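Local structure of acyl-CoA dehydrogenase (Mycobacterium thermoresistibile, 3NF4) at residues A[12-16]-A[82-86]; A[90-94]-A[212-216]; A[145-151]-A[179-183]; A[188-192]-A[238-242]; A[325-329]-A[377-381]. The protein binds flavin adenine dinucleotide and, as an acyl-CoA dehydrogenase, probably catalyses the alpha,beta-dehydrogenation of acyl-CoA thioesters. All coordinates share one frame. Residue numbers count along the deposited sequence, not the author numbering.

Interaction 1 of 5, residues A[12-16]-A[82-86]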
# COMPACT_ATOMS: atom_id res chain seq x y z
N ASP A 12 -14.57 -22.12 -9.99
CA ASP A 12 -14.17 -22.93 -11.15
C ASP A 12 -12.73 -23.44 -10.95
O ASP A 12 -11.76 -22.67 -11.09
CB ASP A 12 -14.29 -22.10 -12.44
CG ASP A 12 -14.12 -22.92 -13.71
OD1 ASP A 12 -14.02 -24.17 -13.64
OD2 ASP A 12 -14.10 -22.31 -14.81
N ARG A 13 -12.58 -24.72 -10.62
CA ARG A 13 -11.28 -25.26 -10.19
C ARG A 13 -10.48 -26.02 -11.26
O ARG A 13 -11.04 -26.77 -12.05
CB ARG A 13 -11.47 -26.14 -8.93
CG ARG A 13 -11.97 -25.38 -7.70
CD ARG A 13 -11.71 -26.11 -6.39
NE ARG A 13 -12.26 -25.37 -5.25
CZ ARG A 13 -11.62 -24.39 -4.60
NH1 ARG A 13 -10.39 -24.02 -4.95
NH2 ARG A 13 -12.23 -23.77 -3.59
N LEU A 14 -9.16 -25.84 -11.25
CA LEU A 14 -8.29 -26.68 -12.08
C LEU A 14 -7.85 -27.94 -11.31
O LEU A 14 -7.11 -27.85 -10.32
CB LEU A 14 -7.07 -25.88 -12.55
CG LEU A 14 -7.19 -24.88 -13.70
CD1 LEU A 14 -6.04 -23.85 -13.61
CD2 LEU A 14 -7.14 -25.57 -15.03
N LEU A 15 -8.30 -29.10 -11.79
CA LEU A 15 -8.11 -30.38 -11.09
C LEU A 15 -7.57 -31.45 -12.04
O LEU A 15 -7.93 -31.46 -13.22
CB LEU A 15 -9.45 -30.84 -10.47
CG LEU A 15 -10.05 -29.99 -9.34
CD1 LEU A 15 -11.53 -30.24 -9.17
CD2 LEU A 15 -9.30 -30.14 -8.00
N PRO A 16 -6.72 -32.38 -11.54
CA PRO A 16 -6.00 -33.36 -12.39
C PRO A 16 -6.82 -34.53 -12.95
O PRO A 16 -6.30 -35.28 -13.79
CB PRO A 16 -4.89 -33.90 -11.46
CG PRO A 16 -5.02 -33.12 -10.16
CD PRO A 16 -6.40 -32.57 -10.11
N GLN A 82 -7.14 -27.82 -1.88
CA GLN A 82 -8.38 -27.24 -2.41
C GLN A 82 -9.64 -27.78 -1.68
O GLN A 82 -10.68 -27.11 -1.61
CB GLN A 82 -8.47 -27.39 -3.97
CG GLN A 82 -7.35 -26.68 -4.78
CD GLN A 82 -7.60 -26.59 -6.30
OE1 GLN A 82 -8.51 -25.89 -6.77
NE2 GLN A 82 -6.76 -27.27 -7.07
N VAL A 83 -9.54 -28.99 -1.12
CA VAL A 83 -10.58 -29.50 -0.21
C VAL A 83 -10.60 -28.71 1.10
O VAL A 83 -11.67 -28.33 1.62
CB VAL A 83 -10.39 -31.00 0.13
CG1 VAL A 83 -11.31 -31.40 1.30
CG2 VAL A 83 -10.61 -31.88 -1.09
N LEU A 84 -9.40 -28.47 1.63
CA LEU A 84 -9.20 -27.61 2.79
C LEU A 84 -9.78 -26.20 2.55
O LEU A 84 -10.41 -25.62 3.42
CB LEU A 84 -7.71 -27.56 3.13
CG LEU A 84 -7.31 -27.17 4.56
CD1 LEU A 84 -8.02 -28.08 5.61
CD2 LEU A 84 -5.79 -27.21 4.74
N GLU A 85 -9.59 -25.67 1.34
CA GLU A 85 -10.14 -24.36 1.00
C GLU A 85 -11.69 -24.32 1.05
O GLU A 85 -12.28 -23.33 1.53
CB GLU A 85 -9.62 -23.91 -0.38
CG GLU A 85 -9.78 -22.43 -0.63
CD GLU A 85 -9.89 -22.02 -2.10
OE1 GLU A 85 -8.99 -22.28 -2.94
OE2 GLU A 85 -10.88 -21.35 -2.41
N GLU A 86 -12.33 -25.38 0.56
CA GLU A 86 -13.80 -25.48 0.51
C GLU A 86 -14.36 -25.56 1.93
O GLU A 86 -15.32 -24.86 2.25
CB GLU A 86 -14.26 -26.69 -0.32
CG GLU A 86 -14.04 -26.59 -1.86
CD GLU A 86 -14.93 -25.55 -2.56
OE1 GLU A 86 -15.88 -25.03 -1.92
OE2 GLU A 86 -14.68 -25.24 -3.75
O HOH W 1 -8.33 -24.02 -9.29
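One arginine engages two consecutive glutamates of a helix in this buried contact. Arg-13 reaches out from the loop 12-16 and its guanidinium meets Glu-85 end-on. NH1 of Arg-13 donates to OE1 of Glu-85 at 3.0 Å, and NH2 of Arg-13 donates to OE2 of Glu-85 at 3.0 Å. NE of Arg-13 also donates to OE2 of Glu-86 at 2.9 Å, and a weak bond from NH2 of Arg-13 reaches the same OE2 of Glu-86 at 2.9 Å. Both carboxylates lie at the guanidinium edge, near its plane, where the N-H bonds point. Gln-82 O sits over one face. The result is a salt-bridge network that pins the N-terminal loop, just before helix 18-35, to helix 77-88 of the all-helical N-terminal domain. The network extends to the C-terminal domain: Glu-85 also pairs with Arg-304 and accepts a hydrogen bond from Tyr-307. Gln-82 completes the polar contact. Its OE1 accepts from NH1 of Arg-13 at 3.2 Å, while its NE2 is held by Glu-78 O and makes a weak bond to Leu-14 O, with NE2 of Gln-82 3.3 Å from that oxygen. A water bridges Leu-14 N and Gln-82 OE1. The loop also meets the second subunit, whose Arg-318 forms a salt bridge with Asp-12.

Interaction 2 of 5, residues A[90-94]-A[212-216]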
# COMPACT_ATOMS: atom_id res chain seq x y z
N ARG A 90 -16.74 -22.43 4.86
CA ARG A 90 -17.89 -22.59 5.76
C ARG A 90 -17.51 -22.32 7.23
O ARG A 90 -18.25 -21.62 7.95
CB ARG A 90 -18.53 -24.00 5.65
CG ARG A 90 -19.45 -24.28 4.42
CD ARG A 90 -18.69 -24.18 3.13
NE ARG A 90 -19.46 -24.71 2.02
CZ ARG A 90 -18.99 -24.88 0.79
NH1 ARG A 90 -19.79 -25.37 -0.15
NH2 ARG A 90 -17.72 -24.56 0.48
N TRP A 91 -16.39 -22.88 7.69
CA TRP A 91 -16.02 -22.77 9.12
C TRP A 91 -14.52 -22.72 9.32
O TRP A 91 -13.89 -23.79 9.39
CB TRP A 91 -16.58 -23.97 9.91
CG TRP A 91 -16.75 -23.73 11.41
CD1 TRP A 91 -16.08 -22.82 12.20
CD2 TRP A 91 -17.62 -24.46 12.30
NE1 TRP A 91 -16.52 -22.91 13.50
CE2 TRP A 91 -17.45 -23.92 13.59
CE3 TRP A 91 -18.53 -25.52 12.12
CZ2 TRP A 91 -18.16 -24.38 14.70
CZ3 TRP A 91 -19.23 -25.99 13.22
CH2 TRP A 91 -19.05 -25.43 14.50
N ALA A 92 -13.97 -21.50 9.46
CA ALA A 92 -12.50 -21.33 9.51
C ALA A 92 -11.84 -22.07 10.67
O ALA A 92 -10.81 -22.73 10.50
CB ALA A 92 -12.09 -19.82 9.55
N SER A 93 -12.44 -21.97 11.86
CA SER A 93 -11.90 -22.65 13.04
C SER A 93 -11.78 -24.17 12.88
O SER A 93 -10.81 -24.75 13.30
CB SER A 93 -12.72 -22.29 14.28
OG SER A 93 -12.21 -22.99 15.39
N VAL A 94 -12.74 -24.80 12.21
CA VAL A 94 -12.71 -26.23 11.95
C VAL A 94 -11.60 -26.63 10.97
O VAL A 94 -10.92 -27.67 11.13
CB VAL A 94 -14.11 -26.72 11.46
CG1 VAL A 94 -14.03 -28.12 10.81
CG2 VAL A 94 -15.11 -26.72 12.64
N LEU A 212 -12.47 -16.96 16.27
CA LEU A 212 -12.06 -18.37 16.06
C LEU A 212 -12.29 -19.19 17.33
O LEU A 212 -11.38 -19.87 17.83
CB LEU A 212 -10.58 -18.42 15.63
CG LEU A 212 -10.03 -19.40 14.60
CD1 LEU A 212 -10.39 -19.00 13.14
CD2 LEU A 212 -8.46 -19.53 14.78
N HIS A 213 -13.50 -19.12 17.86
CA HIS A 213 -13.78 -19.52 19.25
C HIS A 213 -14.04 -21.02 19.46
O HIS A 213 -13.75 -21.52 20.56
CB HIS A 213 -15.00 -18.78 19.80
CG HIS A 213 -14.89 -17.29 19.76
ND1 HIS A 213 -13.99 -16.58 20.52
CD2 HIS A 213 -15.62 -16.37 19.09
CE1 HIS A 213 -14.15 -15.28 20.31
NE2 HIS A 213 -15.14 -15.13 19.44
N ALA A 214 -14.58 -21.71 18.45
CA ALA A 214 -15.18 -23.03 18.65
C ALA A 214 -14.24 -24.15 19.14
O ALA A 214 -14.57 -24.86 20.09
CB ALA A 214 -15.89 -23.47 17.39
N VAL A 215 -13.12 -24.35 18.45
CA VAL A 215 -12.10 -25.31 18.85
C VAL A 215 -11.20 -24.55 19.85
O VAL A 215 -10.68 -23.49 19.50
CB VAL A 215 -11.26 -25.73 17.62
CG1 VAL A 215 -10.15 -26.68 18.01
CG2 VAL A 215 -12.12 -26.37 16.53
N PRO A 216 -11.00 -25.10 21.07
CA PRO A 216 -10.28 -24.33 22.08
C PRO A 216 -8.75 -24.30 21.89
O PRO A 216 -8.17 -25.23 21.33
CB PRO A 216 -10.64 -25.05 23.39
CG PRO A 216 -10.89 -26.49 22.98
CD PRO A 216 -11.22 -26.50 21.49
O HOH W 2 -10.27 -22.24 17.15
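Ser-93 is the centre of this contact. Its CA-to-CB bond points toward the loop 212-216, and with chi1 t its OG reaches N of Val-215. There OG of Ser-93 accepts a weak hydrogen bond from N of Val-215 at 3.5 Å. The same OG donates to a water at 2.7 Å. That water in turn donates to Leu-212 O and Val-215 O, so it ties the serine to two carbonyls of the loop. The chi1 of Leu-212, -142°, lies between wells. In this pose CD1 of Leu-212 comes 4.1 Å from CB of Ala-92 and 3.8 Å from N of Ser-93. Trp-91 is at the N-cap position of helix 92-104. With chi1 t, its indole approaches the loop obliquely, with CZ2 of Trp-91 3.6 Å from CB of Ala-214. Glu-43 of helix 39-45 links the two sides: it accepts hydrogen bonds from Trp-91 NE1 and from the backbone N of His-213 and Ala-214. The side chain of Leu-212 is about 5 Å from the bound FAD, and Tyr-351 of a third subunit packs on it. The arrangement is a junction between the helical N-terminal domain and the beta middle domain of the acyl-CoA dehydrogenase fold, beside the flavin site.

Interaction 3 of 5, residues A[145-151]-A[179-183]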
# COMPACT_ATOMS: atom_id res chain seq x y z
N ALA A 145 14.25 -22.48 19.36
CA ALA A 145 15.42 -22.96 20.12
C ALA A 145 15.49 -22.56 21.61
O ALA A 145 16.20 -23.20 22.38
CB ALA A 145 16.71 -22.55 19.41
N ALA A 146 14.76 -21.52 22.00
CA ALA A 146 14.79 -21.03 23.39
C ALA A 146 13.80 -21.76 24.33
O ALA A 146 13.55 -21.32 25.46
CB ALA A 146 14.56 -19.51 23.42
N LEU A 147 13.23 -22.88 23.86
CA LEU A 147 12.24 -23.61 24.64
C LEU A 147 12.88 -24.28 25.87
O LEU A 147 14.10 -24.50 25.90
CB LEU A 147 11.42 -24.59 23.78
CG LEU A 147 12.04 -25.86 23.19
CD1 LEU A 147 12.37 -26.90 24.26
CD2 LEU A 147 11.11 -26.46 22.16
N ARG A 148 12.06 -24.61 26.86
CA ARG A 148 12.60 -25.05 28.15
C ARG A 148 11.91 -26.19 28.90
O ARG A 148 12.42 -26.63 29.93
CB ARG A 148 12.78 -23.84 29.06
CG ARG A 148 14.23 -23.54 29.34
CD ARG A 148 14.44 -22.08 29.69
NE ARG A 148 15.27 -21.42 28.68
CZ ARG A 148 16.57 -21.13 28.85
NH1 ARG A 148 17.21 -21.44 29.99
NH2 ARG A 148 17.23 -20.52 27.86
N CYS A 149 10.76 -26.66 28.40
CA CYS A 149 10.09 -27.83 28.96
C CYS A 149 11.12 -28.97 29.05
O CYS A 149 11.77 -29.31 28.06
CB CYS A 149 8.87 -28.24 28.12
SG CYS A 149 7.64 -29.33 28.96
N ALA A 150 11.28 -29.52 30.25
CA ALA A 150 12.35 -30.48 30.50
C ALA A 150 11.90 -31.94 30.39
O ALA A 150 10.91 -32.35 30.99
CB ALA A 150 13.03 -30.20 31.85
N ALA A 151 12.63 -32.71 29.59
CA ALA A 151 12.50 -34.17 29.57
C ALA A 151 13.82 -34.82 29.97
O ALA A 151 14.79 -34.83 29.20
CB ALA A 151 12.05 -34.66 28.22
N PHE A 179 7.44 -31.39 21.96
CA PHE A 179 8.88 -31.08 21.85
C PHE A 179 9.45 -30.64 23.20
O PHE A 179 9.02 -29.62 23.73
CB PHE A 179 9.14 -30.02 20.77
CG PHE A 179 8.80 -30.49 19.37
CD1 PHE A 179 9.75 -31.14 18.59
CD2 PHE A 179 7.52 -30.30 18.85
CE1 PHE A 179 9.44 -31.59 17.29
CE2 PHE A 179 7.20 -30.74 17.56
CZ PHE A 179 8.16 -31.39 16.78
N ALA A 180 10.39 -31.41 23.76
CA ALA A 180 11.00 -31.07 25.07
C ALA A 180 12.52 -31.18 25.11
O ALA A 180 13.12 -31.86 24.28
CB ALA A 180 10.37 -31.89 26.20
N ARG A 181 13.12 -30.51 26.09
CA ARG A 181 14.58 -30.39 26.20
C ARG A 181 15.27 -31.55 26.94
O ARG A 181 14.91 -31.88 28.07
CB ARG A 181 14.97 -29.04 26.83
CG ARG A 181 16.47 -28.76 26.83
CD ARG A 181 16.82 -27.27 27.05
NE ARG A 181 16.49 -26.40 25.91
CZ ARG A 181 17.16 -26.35 24.75
NH1 ARG A 181 18.20 -27.15 24.52
NH2 ARG A 181 16.77 -25.50 23.80
N THR A 182 16.25 -32.16 26.28
CA THR A 182 17.03 -33.27 26.84
C THR A 182 18.48 -32.88 27.16
O THR A 182 19.13 -33.52 27.99
CB THR A 182 17.04 -34.50 25.89
OG1 THR A 182 17.37 -34.08 24.56
CG2 THR A 182 15.68 -35.18 25.88
N GLY A 183 18.97 -31.83 26.50
CA GLY A 183 20.31 -31.26 26.75
C GLY A 183 20.39 -29.77 26.44
O GLY A 183 21.45 -29.24 26.08
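The contact lies in the beta middle domain of the acyl-CoA dehydrogenase fold. A single beta bridge, Ala-150 with Arg-181, joins the start of strand 150-154 to the end of strand 175-181. The two strands belong to different sheets, so the bridge links the sheets at their ends. The paired residues advance together in sequence, so the segments run parallel. Phe-179 comes first on the second segment. Its CB is 4.3 Å from CD2 of Leu-147, while its ring leads off to Cys-191 of strand 189-195. Ala-180 follows and packs its methyl among small neighbours: CB of Ala-180 is 3.8 Å from CB of Ala-151 and 4.4 Å from CB of Cys-149. Arg-181 makes the bridge. Its N donates to O of Cys-149 at 2.7 Å, and its O accepts from N of Ala-151 at 2.9 Å. Both backbone bonds flank Ala-150, as a parallel bridge requires. The Arg-181 side chain folds back along segment 145-151, and NE of Arg-181 donates to O of Leu-147 at 3.1 Å in a nearly straight bond. Thr-182 ends the contact. Its OG1 is hydrogen-bonded to Gly-188 O, and its CG2 lies 3.5 Å from O of Ala-151.

Interaction 4 of 5, residues A[188-192]-A[238-242]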
# COMPACT_ATOMS: atom_id res chain seq x y z
N GLY A 188 19.97 -30.20 21.49
CA GLY A 188 19.46 -30.60 22.80
C GLY A 188 17.97 -30.92 22.90
O GLY A 188 17.45 -31.04 24.01
N VAL A 189 17.30 -31.08 21.75
CA VAL A 189 15.82 -31.19 21.70
C VAL A 189 15.34 -32.53 21.11
O VAL A 189 15.93 -33.05 20.17
CB VAL A 189 15.19 -29.98 20.91
CG1 VAL A 189 13.68 -30.02 20.94
CG2 VAL A 189 15.68 -28.64 21.47
N SER A 190 14.25 -33.08 21.67
CA SER A 190 13.69 -34.35 21.21
C SER A 190 12.17 -34.28 21.05
O SER A 190 11.51 -33.46 21.69
CB SER A 190 14.05 -35.51 22.17
OG SER A 190 15.44 -35.81 22.15
N CYS A 191 11.64 -35.17 20.21
CA CYS A 191 10.22 -35.30 19.91
C CYS A 191 9.55 -36.52 20.60
O CYS A 191 10.16 -37.58 20.72
CB CYS A 191 10.05 -35.38 18.39
SG CYS A 191 8.36 -35.47 17.79
N PHE A 192 8.29 -36.36 21.04
CA PHE A 192 7.55 -37.39 21.79
C PHE A 192 6.10 -37.53 21.35
O PHE A 192 5.41 -36.53 21.15
CB PHE A 192 7.54 -37.08 23.30
CG PHE A 192 8.87 -37.23 23.95
CD1 PHE A 192 9.28 -38.47 24.43
CD2 PHE A 192 9.72 -36.15 24.07
CE1 PHE A 192 10.53 -38.62 25.02
CE2 PHE A 192 10.96 -36.28 24.66
CZ PHE A 192 11.37 -37.53 25.14
N GLN A 238 17.31 -35.03 18.00
CA GLN A 238 16.90 -34.85 16.62
C GLN A 238 15.74 -33.85 16.44
O GLN A 238 15.47 -33.42 15.33
CB GLN A 238 16.56 -36.21 15.96
CG GLN A 238 16.89 -36.25 14.46
CD GLN A 238 16.34 -37.48 13.73
OE1 GLN A 238 16.03 -38.50 14.33
NE2 GLN A 238 16.23 -37.37 12.41
N GLY A 239 15.08 -33.50 17.54
CA GLY A 239 13.88 -32.64 17.57
C GLY A 239 13.79 -31.38 16.71
O GLY A 239 12.77 -31.17 16.05
N LEU A 240 14.81 -30.53 16.72
CA LEU A 240 14.76 -29.29 15.94
C LEU A 240 14.75 -29.56 14.44
O LEU A 240 14.13 -28.81 13.69
CB LEU A 240 15.88 -28.32 16.31
CG LEU A 240 15.76 -27.53 17.63
CD1 LEU A 240 17.03 -26.73 17.89
CD2 LEU A 240 14.53 -26.62 17.72
N GLN A 241 15.42 -30.65 14.03
CA GLN A 241 15.38 -31.10 12.64
C GLN A 241 13.99 -31.63 12.25
O GLN A 241 13.52 -31.42 11.13
CB GLN A 241 16.47 -32.16 12.35
CG GLN A 241 16.44 -32.76 10.93
CD GLN A 241 17.41 -33.94 10.73
OE1 GLN A 241 17.97 -34.51 11.70
NE2 GLN A 241 17.61 -34.33 9.48
N ILE A 242 13.33 -32.30 13.19
CA ILE A 242 11.95 -32.73 12.97
C ILE A 242 10.98 -31.54 12.83
O ILE A 242 10.17 -31.49 11.90
CB ILE A 242 11.46 -33.71 14.06
CG1 ILE A 242 12.30 -34.99 14.04
CG2 ILE A 242 9.99 -34.06 13.85
CD1 ILE A 242 11.88 -36.05 15.09
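Val-189 begins the contact just after Gly-188, whose carbonyl is occupied by Thr-182. The Val-189 side chain points toward segment 238-242, with CG2 of Val-189 4.0 Å from CG of Leu-240. Its carbonyl makes the one hydrogen bond across the segments: N of Gly-239 donates to O of Val-189 at 2.8 Å. The angle at the hydrogen is 136°, so the bond is bent. Ser-190 comes next, and its CA is only 4.0 Å from CA of Gly-239. A side chain at position 239 would not fit here. An ideal CB would fall 2.7 Å from Val-189 O and 2.9 Å from Ser-190 N, so the glycine lets strand and helix meet backbone to backbone. This is where the beta middle domain hands over to the helical C-terminal domain of the acyl-CoA dehydrogenase fold: strand 189-195 abuts helix 239-245. The Ser-190 side chain points away from the helix, and its OG bonds to Gly-237 N in the linker that leads into it. Cys-191 turns back toward the helix, and its CB packs 3.8 Å from CD1 of Ile-242. Helix 106-111 of the N-terminal domain covers this apolar patch, with Pro-107 touching both Cys-191 and Ile-242.

Interaction 5 of 5, residues A[325-329]-A[377-381]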
# COMPACT_ATOMS: atom_id res chain seq x y z
N SER A 325 6.74 -20.06 1.83
CA SER A 325 6.74 -18.81 2.61
C SER A 325 6.00 -17.67 1.90
O SER A 325 5.23 -16.92 2.53
CB SER A 325 8.18 -18.36 2.94
OG SER A 325 8.66 -19.13 4.01
N ILE A 326 6.26 -17.56 0.61
CA ILE A 326 5.61 -16.57 -0.25
C ILE A 326 4.09 -16.83 -0.26
O ILE A 326 3.30 -15.90 -0.03
CB ILE A 326 6.27 -16.58 -1.65
CG1 ILE A 326 7.66 -15.96 -1.59
CG2 ILE A 326 5.41 -15.91 -2.70
CD1 ILE A 326 8.45 -16.07 -2.92
N ALA A 327 3.68 -18.07 -0.47
CA ALA A 327 2.24 -18.39 -0.45
C ALA A 327 1.51 -17.99 0.86
O ALA A 327 0.43 -17.40 0.83
CB ALA A 327 2.00 -19.88 -0.77
N LYS A 328 2.11 -18.28 2.02
CA LYS A 328 1.50 -17.99 3.32
C LYS A 328 1.39 -16.48 3.58
O LYS A 328 0.33 -15.99 3.95
CB LYS A 328 2.27 -18.74 4.43
CG LYS A 328 1.60 -18.73 5.80
CD LYS A 328 1.99 -17.50 6.62
CE LYS A 328 1.36 -17.56 8.00
NZ LYS A 328 1.29 -16.23 8.64
N LEU A 329 2.49 -15.74 3.36
CA LEU A 329 2.50 -14.27 3.43
C LEU A 329 1.44 -13.62 2.54
O LEU A 329 0.65 -12.78 3.00
CB LEU A 329 3.87 -13.72 3.03
CG LEU A 329 3.96 -12.20 2.88
CD1 LEU A 329 4.00 -11.54 4.24
CD2 LEU A 329 5.19 -11.80 2.12
N GLN A 377 8.19 -14.70 8.09
CA GLN A 377 8.11 -15.06 6.64
C GLN A 377 9.05 -14.21 5.77
O GLN A 377 9.82 -14.75 5.01
CB GLN A 377 6.68 -15.01 6.05
CG GLN A 377 5.62 -15.94 6.68
CD GLN A 377 6.07 -17.41 6.93
OE1 GLN A 377 6.97 -17.94 6.27
NE2 GLN A 377 5.42 -18.07 7.91
N ARG A 378 8.98 -12.89 5.90
CA ARG A 378 9.88 -12.00 5.20
C ARG A 378 11.38 -12.26 5.50
O ARG A 378 12.26 -12.08 4.62
CB ARG A 378 9.53 -10.52 5.48
CG ARG A 378 8.13 -10.06 4.96
CD ARG A 378 7.91 -8.53 5.27
NE ARG A 378 6.74 -8.03 4.56
CZ ARG A 378 5.48 -8.07 5.01
NH1 ARG A 378 5.19 -8.60 6.18
NH2 ARG A 378 4.50 -7.62 4.25
N LEU A 379 11.68 -12.64 6.74
CA LEU A 379 13.06 -12.91 7.16
C LEU A 379 13.54 -14.23 6.51
O LEU A 379 14.63 -14.30 5.97
CB LEU A 379 13.17 -12.92 8.69
CG LEU A 379 14.51 -13.22 9.37
CD1 LEU A 379 15.68 -12.35 8.82
CD2 LEU A 379 14.44 -13.11 10.93
N VAL A 380 12.68 -15.24 6.49
CA VAL A 380 12.97 -16.47 5.74
C VAL A 380 13.28 -16.21 4.24
O VAL A 380 14.34 -16.64 3.74
CB VAL A 380 11.87 -17.55 5.97
CG1 VAL A 380 11.84 -18.64 4.87
CG2 VAL A 380 12.11 -18.19 7.33
N ILE A 381 12.39 -15.48 3.56
CA ILE A 381 12.57 -15.12 2.15
C ILE A 381 13.89 -14.35 1.88
O ILE A 381 14.61 -14.66 0.91
CB ILE A 381 11.33 -14.33 1.59
CG1 ILE A 381 10.06 -15.20 1.68
CG2 ILE A 381 11.58 -13.89 0.16
CD1 ILE A 381 8.70 -14.45 1.80
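Leu-329 lays its CD1 over one face of the Arg-378 guanidinium, 3.7 Å from NH1 of Arg-378. CB of Leu-329 also lies 4.3 Å from CB of Gln-377. Helices 321-346 and 374-383 of the C-terminal helical domain pack here nearly antiparallel. Their local axes approach to 9.6 Å at a crossing angle of -154°. Ile-381 fills the space between them: its CD1 lies 3.9 Å from CG1 of Ile-326 and 4.4 Å from CD2 of Leu-329. The backbones come nearest at Ser-325 and Gln-377, where the CA atoms are 5.7 Å apart. There OG of Ser-325 donates to OE1 of Gln-377 at 3.1 Å, and it also touches CG1 of Val-380 at 3.3 Å. Gln-377 NE2 is bound to Gly-372 O. Lys-328 passes CD beside that amide, and its NZ binds Asn-374, Met-367 O and Gly-372 O. Arg-378 forms a salt bridge with Asp-295 of a second subunit, and neighbouring Leu-379 touches FAD. The chemistry is thus mixed: an isoleucine-leucine core with one buried hydrogen bond at its side, while the cationic ends of Lys-328 and Arg-378 find their main partners beyond the two segments.

Overall arrangement
Interaction 1 comes first along the chain and interaction 5 last. Helices 77-88 and 92-104 follow each other, so interactions 1 and 2 adjoin in sequence, yet their centres are 21 Å apart. Interaction 3 falls between the two segments of interaction 2, and interactions 2 and 4 interleave. Interactions 3 and 4 are neighbours, with centres 9 Å apart. They share the sheet containing strands 175-181 and 189-195, and Thr-182 N meets Gly-188 O at 2.8 Å. Interaction 1 has its centre 39 Å from that of interaction 3, on the opposite side of the chain's centre. Interactions 2 and 4 join the middle domain to its helical neighbours, while interactions 1 and 5 both touch the second subunit.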